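Local coordinates for protein CDP-archaeol synthase (Aeropyrum pernix K1, PDB 5GUF) that binds CTP and magnesium within the membrane and probably catalyses transfer of the cytidylyl group to an unsaturated archaeal ether-lipid phosphate, yielding CDP-archaeol and diphosphate, at residues I19-A24 / A132-L137; D125-A130 / A151-L156. All blocks are in the same frame, centred on the assembly; numbering follows the deposited sequence.

Contact 1: residues I19-A24 / A132-L137; sequences ILMLPA and AVSIAL
Leu20 and Met21 meet Ser134 in a small, buried, purely van der Waals contact between helix 14-29 and the end of helix 121-136, two predicted transmembrane helices far apart in sequence. The backbones stay well separated, with Leu20 CA and Ser134 CA, the closest such pair, 8.6 Å apart. The gap is bridged by two terminal methyls reaching out from residues 19-24 to one short side chain. Leu20 points at the partner helix. Its CG lies anti to the backbone N (chi1 -176°), which carries the branched end outward and brings one branch, CD2, to 4.3 Å from Ser134 CB. Met21 leaves its helix at an angle to this line and reaches the same carbon by folding back: its terminal methyl CE stops 4.4 Å from Ser134 CB. The serine CB thus faces the notch between two methyls of neighbouring residues. No hydrogen bond crosses between the segments, and only about 73 Å² of surface is buried, summed over both.

The polar end of Ser134 is satisfied away from Leu20 and Met21: OG bonds to Leu131 O, one turn earlier in its own helix, and to Trp141 NE1. Leu20 and Met21 also pack on Trp141, and Tyr139 touches Leu20 and Ser134, so the chain just beyond helix 121-136 folds back to close the junction. Helix 84-109 adds Ile92 against Leu20. Within residues 19-24 the helix is kinked at Pro23 and Ala24, whose nitrogens make no bond to the preceding turn. A serine folded back on a carbonyl of its own helix, leaving its carbon face to apolar neighbours, is an arrangement typical of polar residues buried in transmembrane helix bundles.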
loop_
_atom_site.group_PDB
_atom_site.type_symbol
_atom_site.label_atom_id
_atom_site.label_comp_id
_atom_site.label_asym_id
_atom_site.label_seq_id
_atom_site.Cartn_x
_atom_site.Cartn_y
_atom_site.Cartn_z
ATOM N N ILE A 19 -19.549 7.409 -2.659
ATOM C CA ILE A 19 -20.534 8.066 -1.805
ATOM C C ILE A 19 -20.338 7.656 -0.355
ATOM O O ILE A 19 -20.341 8.490 0.557
ATOM C CB ILE A 19 -21.963 7.754 -2.280
ATOM C CG1 ILE A 19 -22.186 8.292 -3.679
ATOM C CG2 ILE A 19 -22.993 8.335 -1.311
ATOM C CD1 ILE A 19 -23.597 8.053 -4.158
ATOM N N LEU A 20 -20.186 6.357 -0.116
ATOM C CA LEU A 20 -20.000 5.894 1.251
ATOM C C LEU A 20 -18.736 6.488 1.872
ATOM O O LEU A 20 -18.728 6.866 3.050
ATOM C CB LEU A 20 -19.964 4.366 1.265
ATOM C CG LEU A 20 -19.860 3.680 2.621
ATOM C CD1 LEU A 20 -21.121 3.919 3.456
ATOM C CD2 LEU A 20 -19.631 2.200 2.383
ATOM N N MET A 21 -17.673 6.616 1.087
ATOM C CA MET A 21 -16.371 7.014 1.608
ATOM C C MET A 21 -16.137 8.522 1.650
ATOM O O MET A 21 -15.172 8.958 2.297
ATOM C CB MET A 21 -15.268 6.379 0.772
ATOM C CG MET A 21 -15.090 4.895 1.021
ATOM S SD MET A 21 -14.356 4.580 2.647
ATOM C CE MET A 21 -15.731 3.785 3.474
ATOM N N LEU A 22 -16.961 9.327 0.975
ATOM C CA LEU A 22 -16.696 10.764 0.931
ATOM C C LEU A 22 -16.659 11.409 2.314
ATOM O O LEU A 22 -15.861 12.338 2.506
ATOM C CB LEU A 22 -17.707 11.462 0.009
ATOM C CG LEU A 22 -17.232 11.614 -1.450
ATOM C CD1 LEU A 22 -18.392 11.873 -2.404
ATOM C CD2 LEU A 22 -16.187 12.712 -1.592
ATOM N N PRO A 23 -17.457 10.994 3.297
ATOM C CA PRO A 23 -17.244 11.533 4.654
ATOM C C PRO A 23 -15.859 11.251 5.209
ATOM O O PRO A 23 -15.287 12.112 5.888
ATOM C CB PRO A 23 -18.340 10.839 5.476
ATOM C CG PRO A 23 -19.446 10.657 4.481
ATOM C CD PRO A 23 -18.777 10.354 3.158
ATOM N N ALA A 24 -15.306 10.065 4.947
ATOM C CA ALA A 24 -13.955 9.746 5.409
ATOM C C ALA A 24 -12.912 10.604 4.697
ATOM O O ALA A 24 -12.001 11.147 5.331
ATOM C CB ALA A 24 -13.672 8.257 5.182
ATOM N N ALA A 132 -12.537 -0.513 7.424
ATOM C CA ALA A 132 -12.743 -1.440 8.534
ATOM C C ALA A 132 -14.033 -1.131 9.270
ATOM O O ALA A 132 -14.780 -2.048 9.628
ATOM C CB ALA A 132 -11.560 -1.404 9.511
ATOM N N VAL A 133 -14.308 0.157 9.511
ATOM C CA VAL A 133 -15.511 0.547 10.247
ATOM C C VAL A 133 -16.760 0.255 9.429
ATOM O O VAL A 133 -17.760 -0.249 9.954
ATOM C CB VAL A 133 -15.430 2.032 10.661
ATOM C CG1 VAL A 133 -16.764 2.536 11.178
ATOM C CG2 VAL A 133 -14.375 2.220 11.731
ATOM N N SER A 134 -16.731 0.553 8.133
ATOM C CA SER A 134 -17.893 0.237 7.311
ATOM C C SER A 134 -18.217 -1.262 7.363
ATOM O O SER A 134 -19.389 -1.646 7.395
ATOM C CB SER A 134 -17.665 0.712 5.874
ATOM O OG SER A 134 -16.897 -0.208 5.130
ATOM N N ILE A 135 -17.191 -2.120 7.405
ATOM C CA ILE A 135 -17.422 -3.563 7.520
ATOM C C ILE A 135 -17.934 -3.921 8.911
ATOM O O ILE A 135 -18.883 -4.692 9.052
ATOM C CB ILE A 135 -16.135 -4.336 7.178
ATOM C CG1 ILE A 135 -15.835 -4.223 5.672
ATOM C CG2 ILE A 135 -16.233 -5.788 7.673
ATOM C CD1 ILE A 135 -14.471 -4.760 5.268
ATOM N N ALA A 136 -17.347 -3.341 9.962
ATOM C CA ALA A 136 -17.940 -3.502 11.286
ATOM C C ALA A 136 -19.395 -3.014 11.337
ATOM O O ALA A 136 -20.191 -3.516 12.140
ATOM C CB ALA A 136 -17.097 -2.774 12.321
ATOM N N LEU A 137 -19.769 -2.043 10.495
ATOM C CA LEU A 137 -21.145 -1.569 10.500
ATOM C C LEU A 137 -22.095 -2.514 9.780
ATOM O O LEU A 137 -23.312 -2.340 9.889
ATOM C CB LEU A 137 -21.235 -0.176 9.864
ATOM C CG LEU A 137 -20.706 1.023 10.663
ATOM C CD1 LEU A 137 -20.835 2.291 9.836
ATOM C CD2 LEU A 137 -21.412 1.194 12.015
#

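Contact 2: residues D125-A130 / A151-L156; sequences DFYLGA and AAVLLL
Phe126 and Tyr127 of helix 121-136 receive the branched end of Val153 from helix 143-161. Val153 CG1 meets the end of the phenyl group alone, 3.9 Å from Phe126 CE1 and 4.0 Å from Phe126 CZ. The other branch, CG2, sits between the two rings, 4.3 Å from both Phe126 CZ and Tyr127 CD1. CG1 approaches the Phe126 ring obliquely, as CG2 does that of Tyr127. Val153 was modelled in two conformers, and these distances belong to one of them. In this copy CG1 is anti to the backbone N (chi1 168°), which turns both methyls to the aromatic pair.

Phe126 does not start out aimed at the partner helix; its CG sits between the backbone N and the carbonyl carbon (chi1 84°), and from there the ring swings across so that its end reaches the valine. One ring face lies against its own neighbour, with Tyr127 CB 4.2 Å above the plane and over the centre. The contact joins two consecutive helices in the transmembrane bundle of this CarS-like family enzyme, linked through strand 140-141, and consists wholly of apolar packing.

Further out, the tyrosine is tied to the partner helix at its polar end: Tyr127 OH is hydrogen-bonded to Ala146 O, and its side chain also touches Ala149 and Ala150. The helix is kinked here, the amides of Phe126 and Tyr127 both lacking a bond to the preceding turn. Met25 and Asn28 of helix 14-29 and Ala96 of helix 84-109 pack around the Phe126 side chain.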
loop_
_atom_site.group_PDB
_atom_site.type_symbol
_atom_site.label_atom_id
_atom_site.label_comp_id
_atom_site.label_asym_id
_atom_site.label_seq_id
_atom_site.Cartn_x
_atom_site.Cartn_y
_atom_site.Cartn_z
ATOM N N ASP A 125 -3.996 5.021 4.820
ATOM C CA ASP A 125 -4.258 4.649 6.211
ATOM C C ASP A 125 -5.674 5.022 6.639
ATOM O O ASP A 125 -6.348 4.246 7.320
ATOM C CB ASP A 125 -3.230 5.317 7.129
ATOM C CG ASP A 125 -3.095 6.841 6.873
ATOM O OD1 ASP A 125 -3.840 7.416 6.035
ATOM O OD2 ASP A 125 -2.237 7.477 7.520
ATOM N N PHE A 126 -6.128 6.214 6.274
ATOM C CA PHE A 126 -7.478 6.635 6.626
ATOM C C PHE A 126 -8.522 5.816 5.873
ATOM O O PHE A 126 -9.607 5.551 6.406
ATOM C CB PHE A 126 -7.659 8.133 6.326
ATOM C CG PHE A 126 -8.009 8.399 4.907
ATOM C CD1 PHE A 126 -7.018 8.518 3.952
ATOM C CD2 PHE A 126 -9.339 8.447 4.497
ATOM C CE1 PHE A 126 -7.347 8.719 2.618
ATOM C CE2 PHE A 126 -9.659 8.631 3.165
ATOM C CZ PHE A 126 -8.650 8.780 2.232
ATOM N N TYR A 127 -8.218 5.438 4.627
ATOM C CA TYR A 127 -9.135 4.622 3.841
ATOM C C TYR A 127 -9.336 3.254 4.472
ATOM O O TYR A 127 -10.460 2.732 4.486
ATOM C CB TYR A 127 -8.611 4.485 2.411
ATOM C CG TYR A 127 -9.335 3.460 1.571
ATOM C CD1 TYR A 127 -10.608 3.712 1.083
ATOM C CD2 TYR A 127 -8.743 2.236 1.258
ATOM C CE1 TYR A 127 -11.275 2.778 0.310
ATOM C CE2 TYR A 127 -9.407 1.297 0.485
ATOM C CZ TYR A 127 -10.679 1.577 0.021
ATOM O OH TYR A 127 -11.363 0.658 -0.750
ATOM N N LEU A 128 -8.261 2.670 5.014
ATOM C CA LEU A 128 -8.300 1.346 5.632
ATOM C C LEU A 128 -9.039 1.366 6.967
ATOM O O LEU A 128 -9.784 0.430 7.278
ATOM C CB LEU A 128 -6.866 0.826 5.818
ATOM C CG LEU A 128 -6.064 0.510 4.543
ATOM C CD1 LEU A 128 -4.568 0.319 4.813
ATOM C CD2 LEU A 128 -6.647 -0.724 3.839
ATOM N N GLY A 129 -8.836 2.407 7.776
ATOM C CA GLY A 129 -9.649 2.556 8.975
ATOM C C GLY A 129 -11.130 2.725 8.658
ATOM O O GLY A 129 -11.990 2.094 9.276
ATOM N N ALA A 130 -11.444 3.586 7.692
ATOM C CA ALA A 130 -12.838 3.813 7.323
ATOM C C ALA A 130 -13.461 2.547 6.744
ATOM O O ALA A 130 -14.579 2.163 7.112
ATOM C CB ALA A 130 -12.935 4.970 6.327
ATOM N N ALA A 151 -7.409 2.815 -5.321
ATOM C CA ALA A 151 -6.735 3.448 -6.447
ATOM C C ALA A 151 -7.362 4.791 -6.784
ATOM O O ALA A 151 -6.677 5.684 -7.299
ATOM C CB ALA A 151 -6.765 2.530 -7.669
ATOM N N ALA A 152 -8.656 4.954 -6.511
ATOM C CA ALA A 152 -9.278 6.257 -6.704
ATOM C C ALA A 152 -8.783 7.247 -5.667
ATOM O O ALA A 152 -8.672 8.443 -5.956
ATOM C CB ALA A 152 -10.798 6.141 -6.651
ATOM N N VAL A 153 -8.483 6.775 -4.456
ATOM C CA VAL A 153 -7.869 7.649 -3.461
ATOM C C VAL A 153 -6.494 8.094 -3.938
ATOM O O VAL A 153 -6.154 9.283 -3.890
ATOM C CB VAL A 153 -7.793 6.945 -2.095
ATOM C CG1 VAL A 153 -6.888 7.728 -1.157
ATOM C CG2 VAL A 153 -9.175 6.810 -1.495
ATOM N N LEU A 154 -5.683 7.143 -4.408
ATOM C CA LEU A 154 -4.380 7.484 -4.967
ATOM C C LEU A 154 -4.517 8.486 -6.103
ATOM O O LEU A 154 -3.843 9.520 -6.116
ATOM C CB LEU A 154 -3.664 6.225 -5.449
ATOM C CG LEU A 154 -3.366 5.203 -4.359
ATOM C CD1 LEU A 154 -2.730 3.966 -4.965
ATOM C CD2 LEU A 154 -2.469 5.834 -3.301
ATOM N N LEU A 155 -5.423 8.215 -7.047
ATOM C CA LEU A 155 -5.564 9.088 -8.207
ATOM C C LEU A 155 -5.959 10.501 -7.805
ATOM O O LEU A 155 -5.501 11.468 -8.417
ATOM C CB LEU A 155 -6.579 8.511 -9.190
ATOM C CG LEU A 155 -6.059 7.312 -9.977
ATOM C CD1 LEU A 155 -7.187 6.649 -10.751
ATOM C CD2 LEU A 155 -4.942 7.772 -10.901
ATOM N N LEU A 156 -6.783 10.648 -6.768
ATOM C CA LEU A 156 -7.212 11.988 -6.389
ATOM C C LEU A 156 -6.103 12.723 -5.632
ATOM O O LEU A 156 -5.913 13.930 -5.808
ATOM C CB LEU A 156 -8.488 11.905 -5.555
ATOM C CG LEU A 156 -8.799 13.132 -4.692
ATOM C CD1 LEU A 156 -9.057 14.296 -5.646
ATOM C CD2 LEU A 156 -10.009 12.912 -3.780
#

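Overall arrangement
Contacts 1 and 2 lie 11 Å apart, centre to centre, and share helix 121-136, which meets helix 14-29 through one and helix 143-161 through the other. They touch directly: Met21 SD lies 4.2 Å from Tyr127 CD1, the same ring atom that meets Val153, and Ala24 CB is 3.6 Å from Ala130 CB, a close small-residue approach of helices 14-29 and 121-136. Contact 2 is nearer the nucleotide: the Phe126 side chain is about 8 Å from the bound CTP and about 6 Å from a potassium ion, and Asp125 touches Asp100 of the CTP pocket. The magnesium ion about 9 Å from the Leu20 side chain in contact 1 is a different one, toward the opposite end of the bundle from CTP.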